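Local atomic coordinates of putative immunoglobulin A1 protease (Bacteroides ovatus, PDB entry 3N6Z), a protein that is of unproven function but, as a putative immunoglobulin A1 protease, may act on that antibody, and is built as an elongated parallel beta-helix. Residues A[250-256]-A[283-289]; A[290-296]-A[321-327]; A[315-319]-A[328-332]. One frame throughout, in Å; residues are numbered along the deposited sequence.

Contact 1 (A[250-256]-A[283-289])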
ATOM      1  N   VAL A 250       3.022  -3.569  15.428  1.00  9.76           N
ATOM      2  CA  VAL A 250       2.698  -4.446  14.328  1.00  9.32           C
ATOM      3  C   VAL A 250       1.198  -4.605  14.280  1.00  9.35           C
ATOM      4  O   VAL A 250       0.584  -4.974  15.273  1.00  9.70           O
ATOM      5  CB  VAL A 250       3.366  -5.821  14.492  1.00  9.73           C
ATOM      6  CG1 VAL A 250       3.070  -6.756  13.297  1.00 11.12           C
ATOM      7  CG2 VAL A 250       4.852  -5.684  14.726  1.00 11.96           C
ATOM      8  N   GLY A 251       0.618  -4.392  13.107  1.00  8.69           N
ATOM      9  CA  GLY A 251      -0.797  -4.622  12.878  1.00  9.02           C
ATOM     10  C   GLY A 251      -1.045  -5.419  11.614  1.00  8.31           C
ATOM     11  O   GLY A 251      -0.358  -5.231  10.599  1.00  9.12           O
ATOM     12  N   GLY A 252      -2.091  -6.242  11.618  1.00  8.18           N
ATOM     13  CA  GLY A 252      -2.456  -6.981  10.414  1.00  9.15           C
ATOM     14  C   GLY A 252      -2.879  -6.069   9.276  1.00  8.01           C
ATOM     15  O   GLY A 252      -2.672  -6.413   8.108  1.00  8.30           O
ATOM     16  N   ILE A 253      -3.460  -4.924   9.610  1.00  7.92           N
ATOM     17  CA  ILE A 253      -3.833  -3.914   8.636  1.00  7.80           C
ATOM     18  C   ILE A 253      -2.910  -2.686   8.722  1.00  6.73           C
ATOM     19  O   ILE A 253      -2.312  -2.279   7.709  1.00  7.51           O
ATOM     20  CB  ILE A 253      -5.320  -3.504   8.729  1.00  8.15           C
ATOM     21  CG1 ILE A 253      -6.228  -4.705   8.437  1.00  8.69           C
ATOM     22  CG2 ILE A 253      -5.642  -2.361   7.764  1.00  8.26           C
ATOM     23  CD1 ILE A 253      -6.185  -5.248   7.006  1.00 10.59           C
ATOM     24  N   LEU A 254      -2.816  -2.106   9.920  1.00  7.69           N
ATOM     25  CA  LEU A 254      -2.141  -0.826  10.136  1.00  7.16           C
ATOM     26  C   LEU A 254      -1.198  -0.947  11.325  1.00  6.95           C
ATOM     27  O   LEU A 254      -1.619  -1.386  12.398  1.00  9.08           O
ATOM     28  CB  LEU A 254      -3.163   0.301  10.376  1.00  7.66           C
ATOM     29  CG  LEU A 254      -2.603   1.691  10.743  1.00  7.52           C
ATOM     30  CD1 LEU A 254      -1.826   2.316   9.554  1.00  9.63           C
ATOM     31  CD2 LEU A 254      -3.695   2.613  11.271  1.00  9.44           C
ATOM     32  N   GLY A 255       0.051  -0.490  11.186  1.00  7.30           N
ATOM     33  CA  GLY A 255       0.972  -0.464  12.331  1.00  8.91           C
ATOM     34  C   GLY A 255       0.586   0.532  13.416  1.00  8.71           C
ATOM     35  O   GLY A 255       0.331   0.136  14.560  1.00  9.71           O
ATOM     36  N   GLN A 256       0.520   1.803  13.051  1.00  9.41           N
ATOM     37  CA  GLN A 256       0.364   2.898  13.996  1.00  8.65           C
ATOM     38  C   GLN A 256      -0.539   4.003  13.510  1.00  9.08           C
ATOM     39  O   GLN A 256      -0.421   4.448  12.368  1.00  9.09           O
ATOM     40  CB  GLN A 256       1.730   3.520  14.324  1.00  8.75           C
ATOM     41  CG  GLN A 256       1.671   4.858  15.064  1.00  9.89           C
ATOM     42  CD  GLN A 256       2.998   5.317  15.615  1.00 11.90           C
ATOM     43  OE1 GLN A 256       3.736   4.536  16.228  1.00 13.08           O
ATOM     44  NE2 GLN A 256       3.311   6.603  15.389  1.00 13.08           N
ATOM     45  N   VAL A 283       1.493  -5.823  19.391  1.00  9.45           N
ATOM     46  CA  VAL A 283       0.938  -6.537  18.257  1.00  9.45           C
ATOM     47  C   VAL A 283      -0.570  -6.551  18.337  1.00  9.47           C
ATOM     48  O   VAL A 283      -1.140  -7.041  19.319  1.00 11.22           O
ATOM     49  CB  VAL A 283       1.517  -7.949  18.167  1.00 10.57           C
ATOM     50  CG1 VAL A 283       0.860  -8.723  17.020  1.00 14.77           C
ATOM     51  CG2 VAL A 283       3.041  -7.913  18.025  1.00 13.34           C
ATOM     52  N   GLY A 284      -1.209  -6.010  17.307  1.00  9.40           N
ATOM     53  CA  GLY A 284      -2.682  -5.993  17.209  1.00  9.35           C
ATOM     54  C   GLY A 284      -3.090  -6.725  15.946  1.00  9.56           C
ATOM     55  O   GLY A 284      -2.494  -6.517  14.870  1.00  9.52           O
ATOM     56  N   ARG A 285      -4.116  -7.562  16.012  1.00  9.28           N
ATOM     57  CA  ARG A 285      -4.507  -8.277  14.786  1.00  8.81           C
ATOM     58  C   ARG A 285      -4.831  -7.267  13.696  1.00  7.57           C
ATOM     59  O   ARG A 285      -4.554  -7.531  12.529  1.00  9.61           O
ATOM     60  CB  ARG A 285      -5.634  -9.271  14.998  1.00  8.66           C
ATOM     61  CG  ARG A 285      -5.333 -10.337  16.025  1.00  9.95           C
ATOM     62  CD  ARG A 285      -6.333 -11.496  16.001  1.00 10.60           C
ATOM     63  NE  ARG A 285      -7.663 -11.064  16.417  1.00 11.06           N
ATOM     64  CZ  ARG A 285      -8.564 -11.825  17.032  1.00 10.36           C
ATOM     65  NH1 ARG A 285      -8.326 -13.117  17.235  1.00 11.69           N
ATOM     66  NH2 ARG A 285      -9.704 -11.279  17.434  1.00 11.48           N
ATOM     67  N   ILE A 286      -5.472  -6.141  14.049  1.00  8.34           N
ATOM     68  CA  ILE A 286      -5.802  -5.100  13.054  1.00  8.99           C
ATOM     69  C   ILE A 286      -4.826  -3.915  13.122  1.00  7.79           C
ATOM     70  O   ILE A 286      -4.244  -3.509  12.094  1.00  8.62           O
ATOM     71  CB  ILE A 286      -7.275  -4.606  13.187  1.00  8.60           C
ATOM     72  CG1 ILE A 286      -8.274  -5.784  13.309  1.00 10.39           C
ATOM     73  CG2 ILE A 286      -7.683  -3.712  11.988  1.00  9.37           C
ATOM     74  CD1 ILE A 286      -8.261  -6.716  12.093  1.00 10.71           C
ATOM     75  N   VAL A 287      -4.711  -3.301  14.299  1.00  8.45           N
ATOM     76  CA  VAL A 287      -3.907  -2.082  14.508  1.00  7.71           C
ATOM     77  C   VAL A 287      -2.971  -2.290  15.691  1.00  8.77           C
ATOM     78  O   VAL A 287      -3.401  -2.750  16.764  1.00  9.01           O
ATOM     79  CB  VAL A 287      -4.783  -0.839  14.777  1.00  8.73           C
ATOM     80  CG1 VAL A 287      -3.912   0.382  14.958  1.00  9.68           C
ATOM     81  CG2 VAL A 287      -5.844  -0.640  13.683  1.00  9.89           C
ATOM     82  N   GLY A 288      -1.706  -1.885  15.525  1.00  9.11           N
ATOM     83  CA  GLY A 288      -0.675  -2.089  16.559  1.00  9.13           C
ATOM     84  C   GLY A 288      -0.420  -1.021  17.606  1.00 10.14           C
ATOM     85  O   GLY A 288       0.019  -1.376  18.714  1.00 10.65           O
ATOM     86  N   VAL A 289      -0.683   0.254  17.295  1.00  9.87           N
ATOM     87  CA  VAL A 289      -0.346   1.371  18.183  1.00  9.31           C
ATOM     88  C   VAL A 289      -1.391   2.464  18.118  1.00  9.79           C
ATOM     89  O   VAL A 289      -1.803   2.878  17.019  1.00 10.22           O
ATOM     90  CB  VAL A 289       1.012   2.053  17.808  1.00 10.27           C
ATOM     91  CG1 VAL A 289       1.431   3.094  18.895  1.00 13.21           C
ATOM     92  CG2 VAL A 289       2.107   1.031  17.555  1.00 13.00           C
TER
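A beta-helix repeats one coil on the next, and where the chain turns a corner the two layers must match in shape. Here Val250, Gly251, Leu254 and Gln256 lie in parallel register over Val283, Gly284, Val287 and Val289, burying 515 Å². Bulk sits on like bulk: Val250 CB rests 4.1 Å from Val283 CG2, Ile253 CG1 4.0 Å from Ile286 CG2, and Leu254 CD2 4.3 Å from Val287 CG1. Where the backbones crowd each other there are glycines: a beta carbon on Gly252 would fall 2.1 Å from Arg285 O, and one on Gly288 2.7 Å from Val250 N, so neither position has room for a side chain. Backbone hydrogen bonds follow the turn: Gly284 N to Val250 O (2.9 Å), Gly252 N to Gly284 O (3.3 Å), and Ile253 N and Leu254 N both to Ile286 O (3.0 Å each). Gly288 N to Leu254 O (3.2 Å) continues the series. On the side of 250-256 facing the preceding coil, Ile253 meets Ile223; strand 263-266 packs Ile265 against Ile253 and Val287, and Ile263 against Leu254. On the far side of 283-289, Ile286 and Val287 both face Phe327, a classic beta bulge.

Contact 2 (A[290-296]-A[321-327])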
ATOM      1  N   SER A 290      -1.776   2.977  19.301  1.00  9.13           N
ATOM      2  CA  SER A 290      -2.759   4.046  19.449  1.00 10.65           C
ATOM      3  C   SER A 290      -4.056   3.694  18.733  1.00  9.76           C
ATOM      4  O   SER A 290      -4.738   4.557  18.188  1.00  9.91           O
ATOM      5  CB  SER A 290      -2.182   5.386  18.999  1.00 10.85           C
ATOM      6  OG  SER A 290      -1.168   5.790  19.918  1.00 12.45           O
ATOM      7  N   ALA A 291      -4.439   2.415  18.812  1.00 10.05           N
ATOM      8  CA  ALA A 291      -5.628   1.937  18.117  1.00  8.73           C
ATOM      9  C   ALA A 291      -6.905   2.626  18.577  1.00  9.86           C
ATOM     10  O   ALA A 291      -7.861   2.744  17.805  1.00 10.12           O
ATOM     11  CB  ALA A 291      -5.766   0.444  18.259  1.00  9.74           C
ATOM     12  N   SER A 292      -6.945   3.091  19.841  1.00  9.78           N
ATOM     13  CA  SER A 292      -8.139   3.773  20.372  1.00 11.67           C
ATOM     14  C   SER A 292      -8.480   5.074  19.660  1.00 11.95           C
ATOM     15  O   SER A 292      -9.594   5.592  19.800  1.00 13.86           O
ATOM     16  CB  SER A 292      -7.963   3.997  21.869  1.00 13.25           C
ATOM     17  OG  SER A 292      -6.987   4.994  22.101  1.00 17.90           O
ATOM     18  N   LEU A 293      -7.544   5.561  18.842  1.00 10.37           N
ATOM     19  CA  LEU A 293      -7.770   6.777  18.046  1.00 11.77           C
ATOM     20  C   LEU A 293      -8.552   6.478  16.763  1.00 12.49           C
ATOM     21  O   LEU A 293      -9.019   7.399  16.077  1.00 14.43           O
ATOM     22  CB  LEU A 293      -6.452   7.460  17.699  1.00 12.27           C
ATOM     23  CG  LEU A 293      -5.631   7.934  18.904  1.00 12.57           C
ATOM     24  CD1 LEU A 293      -4.380   8.612  18.408  1.00 13.11           C
ATOM     25  CD2 LEU A 293      -6.450   8.875  19.846  1.00 15.46           C
ATOM     26  N   GLY A 294      -8.704   5.196  16.438  1.00 10.87           N
ATOM     27  CA  GLY A 294      -9.447   4.781  15.266  1.00 10.90           C
ATOM     28  C   GLY A 294     -10.900   4.418  15.520  1.00 10.43           C
ATOM     29  O   GLY A 294     -11.307   4.141  16.654  1.00 12.31           O
ATOM     30  N   SER A 295     -11.650   4.408  14.420  1.00 10.35           N
ATOM     31  CA  SER A 295     -13.047   4.023  14.382  0.70 10.63           C
ATOM     32  C   SER A 295     -13.181   2.799  13.470  1.00 10.22           C
ATOM     33  O   SER A 295     -12.721   2.817  12.325  1.00 11.96           O
ATOM     34  CB  SER A 295     -13.925   5.156  13.866  0.70 10.14           C
ATOM     35  OG  SER A 295     -13.839   6.289  14.694  0.70 13.17           O
ATOM     36  N   TYR A 296     -13.816   1.760  13.973  1.00 10.16           N
ATOM     37  CA  TYR A 296     -13.789   0.475  13.301  1.00 10.19           C
ATOM     38  C   TYR A 296     -15.165  -0.093  13.087  1.00 10.58           C
ATOM     39  O   TYR A 296     -16.063   0.054  13.943  1.00 11.59           O
ATOM     40  CB  TYR A 296     -12.966  -0.519  14.130  1.00 10.20           C
ATOM     41  CG  TYR A 296     -11.576   0.019  14.465  1.00  8.92           C
ATOM     42  CD1 TYR A 296     -10.641   0.246  13.473  1.00 10.30           C
ATOM     43  CD2 TYR A 296     -11.245   0.407  15.743  1.00 10.74           C
ATOM     44  CE1 TYR A 296      -9.397   0.772  13.758  1.00 10.34           C
ATOM     45  CE2 TYR A 296      -9.994   0.931  16.043  1.00 10.38           C
ATOM     46  CZ  TYR A 296      -9.068   1.121  15.042  1.00 10.21           C
ATOM     47  OH  TYR A 296      -7.840   1.665  15.303  1.00 10.65           O
ATOM     48  N   SER A 321     -14.260  -2.463  18.947  1.00 11.89           N
ATOM     49  CA  SER A 321     -13.665  -1.151  19.104  0.60 13.32           C
ATOM     50  C   SER A 321     -12.416  -1.344  19.949  1.00 12.58           C
ATOM     51  O   SER A 321     -12.208  -2.417  20.542  1.00 14.34           O
ATOM     52  CB  SER A 321     -14.635  -0.166  19.757  0.60 15.26           C
ATOM     53  OG  SER A 321     -15.071  -0.675  21.003  0.60 19.91           O
ATOM     54  N   ALA A 322     -11.551  -0.334  19.928  1.00 13.68           N
ATOM     55  CA  ALA A 322     -10.319  -0.344  20.685  1.00 15.51           C
ATOM     56  C   ALA A 322     -10.415   0.660  21.827  1.00 18.05           C
ATOM     57  O   ALA A 322     -10.762   1.836  21.625  1.00 18.81           O
ATOM     58  CB  ALA A 322      -9.119   0.024  19.825  1.00 14.40           C
ATOM     59  N   THR A 323     -10.068   0.165  23.006  1.00 19.71           N
ATOM     60  CA  THR A 323      -9.981   1.019  24.192  0.70 20.41           C
ATOM     61  C   THR A 323      -8.542   1.404  24.546  1.00 21.56           C
ATOM     62  O   THR A 323      -8.327   2.384  25.286  1.00 23.84           O
ATOM     63  CB  THR A 323     -10.691   0.359  25.380  0.70 23.02           C
ATOM     64  OG1 THR A 323     -10.194  -0.973  25.537  0.70 26.36           O
ATOM     65  CG2 THR A 323     -12.204   0.326  25.104  0.70 21.32           C
ATOM     66  N   GLY A 324      -7.563   0.689  23.987  1.00 18.75           N
ATOM     67  CA  GLY A 324      -6.159   0.911  24.293  1.00 18.21           C
ATOM     68  C   GLY A 324      -5.280   0.896  23.074  1.00 14.99           C
ATOM     69  O   GLY A 324      -5.710   1.338  21.994  1.00 16.51           O
ATOM     70  N   THR A 325      -4.072   0.346  23.223  1.00 13.38           N
ATOM     71  CA  THR A 325      -3.018   0.460  22.229  0.50 10.09           C
ATOM     72  C   THR A 325      -3.319  -0.317  20.940  1.00  9.95           C
ATOM     73  O   THR A 325      -3.022   0.135  19.823  1.00 10.51           O
ATOM     74  CB  THR A 325      -1.699  -0.008  22.881  0.50  8.28           C
ATOM     75  OG1 THR A 325      -1.400   0.911  23.944  0.50  7.75           O
ATOM     76  CG2 THR A 325      -0.542  -0.065  21.885  0.50  6.66           C
ATOM     77  N   THR A 326      -3.843  -1.528  21.120  1.00 11.78           N
ATOM     78  CA  THR A 326      -4.073  -2.426  20.008  1.00  9.85           C
ATOM     79  C   THR A 326      -5.544  -2.599  19.718  1.00  9.77           C
ATOM     80  O   THR A 326      -6.411  -2.362  20.570  1.00 11.02           O
ATOM     81  CB  THR A 326      -3.430  -3.826  20.258  1.00 11.41           C
ATOM     82  OG1 THR A 326      -4.054  -4.489  21.370  1.00 13.48           O
ATOM     83  CG2 THR A 326      -1.910  -3.737  20.492  1.00 13.69           C
ATOM     84  N   PHE A 327      -5.837  -3.011  18.488  1.00  9.85           N
ATOM     85  CA  PHE A 327      -7.188  -3.411  18.110  1.00  9.05           C
ATOM     86  C   PHE A 327      -7.100  -4.754  17.409  1.00  9.82           C
ATOM     87  O   PHE A 327      -6.372  -4.870  16.422  1.00  9.34           O
ATOM     88  CB  PHE A 327      -7.847  -2.361  17.209  1.00 10.35           C
ATOM     89  CG  PHE A 327      -9.217  -2.780  16.698  1.00  8.76           C
ATOM     90  CD1 PHE A 327     -10.197  -3.218  17.581  1.00 10.42           C
ATOM     91  CD2 PHE A 327      -9.509  -2.749  15.343  1.00 10.17           C
ATOM     92  CE1 PHE A 327     -11.454  -3.587  17.105  1.00 11.15           C
ATOM     93  CE2 PHE A 327     -10.740  -3.126  14.868  1.00  9.84           C
ATOM     94  CZ  PHE A 327     -11.700  -3.564  15.738  1.00 10.29           C
TER
HETATM   95  O   HOH W   1      -0.696   3.552  22.041  0.50 13.92           O
HETATM   96  O   HOH W   2      -4.382   4.399  22.299  1.00 28.42           O
HETATM   97  O   HOH W   3     -12.311   3.890  20.743  1.00 42.82           O
HETATM   98  O   HOH W   4     -12.188   2.170  18.488  1.00 16.02           O
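Where the loop 321-327, between strands 312-314 and 330-332, covers segment 290-296, two backbone hydrogen bonds, an aromatic stack and bridging waters share the contact. Strand 294-296 belongs to the parallel beta-helix, where Ser295 bonds through its backbone to Ile263 and Ile265. Two main-chain hydrogen bonds join the short 3-10 segment 291-293 to the loop: Ala291 N to Thr325 O at 2.9 Å, and a weak one from Ser292 N to Gly324 O at 3.0 Å. Within 290-296, the phenol Tyr296 OH gives its proton to Ala291 O (2.7 Å), the same oxygen that receives Gly294 N (2.9 Å), so the aromatic side chain is tied to the 3-10 turn.

The aromatic part of the contact is an offset stack. The rings of Tyr296 and Phe327 lie with centroids 4.0 Å apart and planes only 15° from parallel, and Tyr296 CG comes within 3.3 Å of Phe327 CE2. Small apolar groups extend this patch: Ala291 CB touches Ala322 CB at 3.7 Å and Phe327 CB at 3.6 Å, while Tyr296 CE2 is 4.0 Å from Ala322 CB.

Water completes the outer side. Water 4 accepts from Ala322 N (3.0 Å) and lies 2.8 Å from Gly294 O, to which it can donate; water 1 spans Ser290 OG (3.1 Å) and, weakly, Thr325 OG1 (3.3 Å); water 2 lies 2.7 Å from Ser292 OG.

The chemistry is thus mixed: two backbone bonds, one weak, and an apolar patch of rings and alanines edged by water hold the loop, which Phe327 also ties to Ile286 and Val287 through its backbone.

Contact 3 (A[315-319]-A[328-332])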
ATOM      1  N   THR A 315      -2.209 -14.440  22.906  0.50 20.64           N
ATOM      2  CA  THR A 315      -3.603 -14.611  22.590  0.50 21.01           C
ATOM      3  C   THR A 315      -4.172 -13.228  22.320  0.50 19.32           C
ATOM      4  O   THR A 315      -3.678 -12.219  22.864  0.50 19.43           O
ATOM      5  CB  THR A 315      -4.319 -15.221  23.771  0.50 21.94           C
ATOM      6  OG1 THR A 315      -4.199 -14.325  24.880  0.50 22.87           O
ATOM      7  CG2 THR A 315      -3.688 -16.583  24.091  0.50 22.55           C
ATOM      8  N   ALA A 316      -5.152 -13.166  21.424  1.00 17.29           N
ATOM      9  CA  ALA A 316      -5.940 -11.955  21.252  1.00 15.79           C
ATOM     10  C   ALA A 316      -7.411 -12.235  21.465  1.00 17.07           C
ATOM     11  O   ALA A 316      -7.939 -13.233  20.970  1.00 22.25           O
ATOM     12  CB  ALA A 316      -5.715 -11.414  19.815  1.00 16.35           C
ATOM     13  N   SER A 317      -8.081 -11.309  22.124  1.00 17.44           N
ATOM     14  CA  SER A 317      -9.510 -11.409  22.402  0.60 17.37           C
ATOM     15  C   SER A 317     -10.315 -10.640  21.363  1.00 14.80           C
ATOM     16  O   SER A 317      -9.887  -9.597  20.891  1.00 15.21           O
ATOM     17  CB  SER A 317      -9.827 -10.848  23.790  0.60 20.09           C
ATOM     18  OG  SER A 317      -9.182 -11.602  24.797  0.60 22.16           O
ATOM     19  N   ASP A 318     -11.490 -11.147  21.025  1.00 12.00           N
ATOM     20  CA  ASP A 318     -12.373 -10.462  20.093  1.00  9.85           C
ATOM     21  C   ASP A 318     -12.855  -9.109  20.632  1.00 10.40           C
ATOM     22  O   ASP A 318     -13.213  -8.980  21.804  1.00 13.44           O
ATOM     23  CB  ASP A 318     -13.608 -11.298  19.766  1.00 10.86           C
ATOM     24  CG  ASP A 318     -13.345 -12.515  18.910  1.00 11.44           C
ATOM     25  OD1 ASP A 318     -12.259 -12.660  18.310  1.00 11.10           O
ATOM     26  OD2 ASP A 318     -14.299 -13.350  18.824  1.00 12.38           O
ATOM     27  N   GLU A 319     -12.882  -8.110  19.762  1.00 10.65           N
ATOM     28  CA  GLU A 319     -13.396  -6.790  20.079  1.00 11.80           C
ATOM     29  C   GLU A 319     -13.747  -6.089  18.784  1.00 10.31           C
ATOM     30  O   GLU A 319     -13.201  -6.402  17.724  1.00 11.92           O
ATOM     31  CB  GLU A 319     -12.373  -5.991  20.904  1.00 13.24           C
ATOM     32  CG  GLU A 319     -10.989  -5.944  20.219  1.00 12.33           C
ATOM     33  CD  GLU A 319      -9.912  -5.221  21.003  1.00 12.33           C
ATOM     34  OE1 GLU A 319     -10.129  -4.851  22.172  1.00 15.27           O
ATOM     35  OE2 GLU A 319      -8.817  -5.043  20.441  1.00 12.88           O
ATOM     36  N   HIS A 328      -7.906  -5.723  17.876  1.00  9.88           N
ATOM     37  CA  HIS A 328      -7.801  -7.096  17.388  1.00  9.32           C
ATOM     38  C   HIS A 328      -8.935  -7.535  16.468  1.00  8.53           C
ATOM     39  O   HIS A 328      -8.826  -8.577  15.844  1.00  9.31           O
ATOM     40  CB  HIS A 328      -7.766  -8.064  18.556  1.00  9.53           C
ATOM     41  CG  HIS A 328      -6.528  -7.966  19.386  1.00 10.14           C
ATOM     42  ND1 HIS A 328      -5.251  -7.921  18.847  1.00 11.06           N
ATOM     43  CD2 HIS A 328      -6.381  -7.918  20.730  1.00 12.14           C
ATOM     44  CE1 HIS A 328      -4.378  -7.864  19.844  1.00 11.03           C
ATOM     45  NE2 HIS A 328      -5.041  -7.883  20.997  1.00 13.33           N
ATOM     46  N   GLY A 329     -10.031  -6.768  16.376  1.00  9.36           N
ATOM     47  CA  GLY A 329     -11.143  -7.247  15.575  1.00  8.66           C
ATOM     48  C   GLY A 329     -11.718  -8.576  16.097  1.00  8.79           C
ATOM     49  O   GLY A 329     -11.482  -8.942  17.237  1.00 10.12           O
ATOM     50  N   VAL A 330     -12.484  -9.246  15.246  1.00  9.39           N
ATOM     51  CA  VAL A 330     -13.206 -10.463  15.595  1.00  8.94           C
ATOM     52  C   VAL A 330     -12.691 -11.648  14.783  1.00  9.09           C
ATOM     53  O   VAL A 330     -12.609 -11.565  13.559  1.00  9.17           O
ATOM     54  CB  VAL A 330     -14.715 -10.259  15.348  1.00  9.31           C
ATOM     55  CG1 VAL A 330     -15.495 -11.586  15.515  1.00 11.05           C
ATOM     56  CG2 VAL A 330     -15.257  -9.130  16.274  1.00 10.74           C
ATOM     57  N   ALA A 331     -12.377 -12.742  15.445  1.00 10.25           N
ATOM     58  CA  ALA A 331     -11.884 -13.922  14.770  1.00  9.28           C
ATOM     59  C   ALA A 331     -12.934 -14.597  13.879  1.00  9.91           C
ATOM     60  O   ALA A 331     -14.115 -14.691  14.242  1.00 11.23           O
ATOM     61  CB  ALA A 331     -11.303 -14.918  15.775  1.00 10.66           C
ATOM     62  N   LYS A 332     -12.475 -15.090  12.738  1.00  9.90           N
ATOM     63  CA  LYS A 332     -13.261 -15.857  11.791  1.00  9.98           C
ATOM     64  C   LYS A 332     -12.450 -17.040  11.252  1.00 10.01           C
ATOM     65  O   LYS A 332     -11.224 -16.986  11.184  1.00 11.04           O
ATOM     66  CB  LYS A 332     -13.703 -14.982  10.612  1.00  9.87           C
ATOM     67  CG  LYS A 332     -14.670 -13.849  11.000  1.00 10.47           C
ATOM     68  CD  LYS A 332     -16.055 -14.451  11.305  1.00 10.12           C
ATOM     69  CE  LYS A 332     -16.965 -13.541  12.105  1.00 11.17           C
ATOM     70  NZ  LYS A 332     -18.311 -14.174  12.239  1.00  9.89           N
TER
HETATM   71  O   HOH W   5     -14.901 -15.022  16.761  1.00 13.12           O
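His328 lays its imidazole flat beneath Ala316, whose CB stands 3.5 Å from the ring centroid and only 6° off the ring normal, a CH-pi contact over the face. Around this overlap the two segments run almost at right angles, 91° apart, and acidic side chains reach across to backbone amides. Glu319 swings the end of its side chain in, so that OE2 accepts from His328 N at 2.8 Å, and its own amide closes the gap the other way, Glu319 N to Gly329 O at 3.0 Å. Asp318 does likewise further on: OD1 takes Ala331 N at 2.9 Å, while OD2 shares water 5 with Ala331 O, each 2.7 Å from it. Asp318 OD1 also has a second partner, a salt bridge to Arg285, which in addition binds the carbonyls of His328 and Gly329. Gly329 carries a positive phi of 61°, which suits the bend leading into strand 330-332. That strand is one of the two outermost of its sheet within the chain, and Val330 and Lys332 pair inward with strand 299-302 and Glu303. An aspartate and a water therefore meet Ala331 on the open edge, consistent with the capped end of a parallel beta-helix.

Overall arrangement
The three contacts cluster on one side of the chain's centre, toward the end of the parallel beta-helix: contacts 1 and 2 have centres about 10 Å apart, 1 and 3 about 12 Å, 2 and 3 about 13 Å. Contact 1 closes before the others open, whereas the segments of contacts 2 and 3 alternate along the chain. Contacts 1 and 2 reach the same long parallel sheet, through the consecutive strands 287-289 and 294-296; contact 3 belongs to the edge of the nine-strand sheet. The sequence passes from stacked coils to an irregular loop and then the edge strand 330-332, where the row of stacked coils stops although the chain itself goes on into helix 334-344.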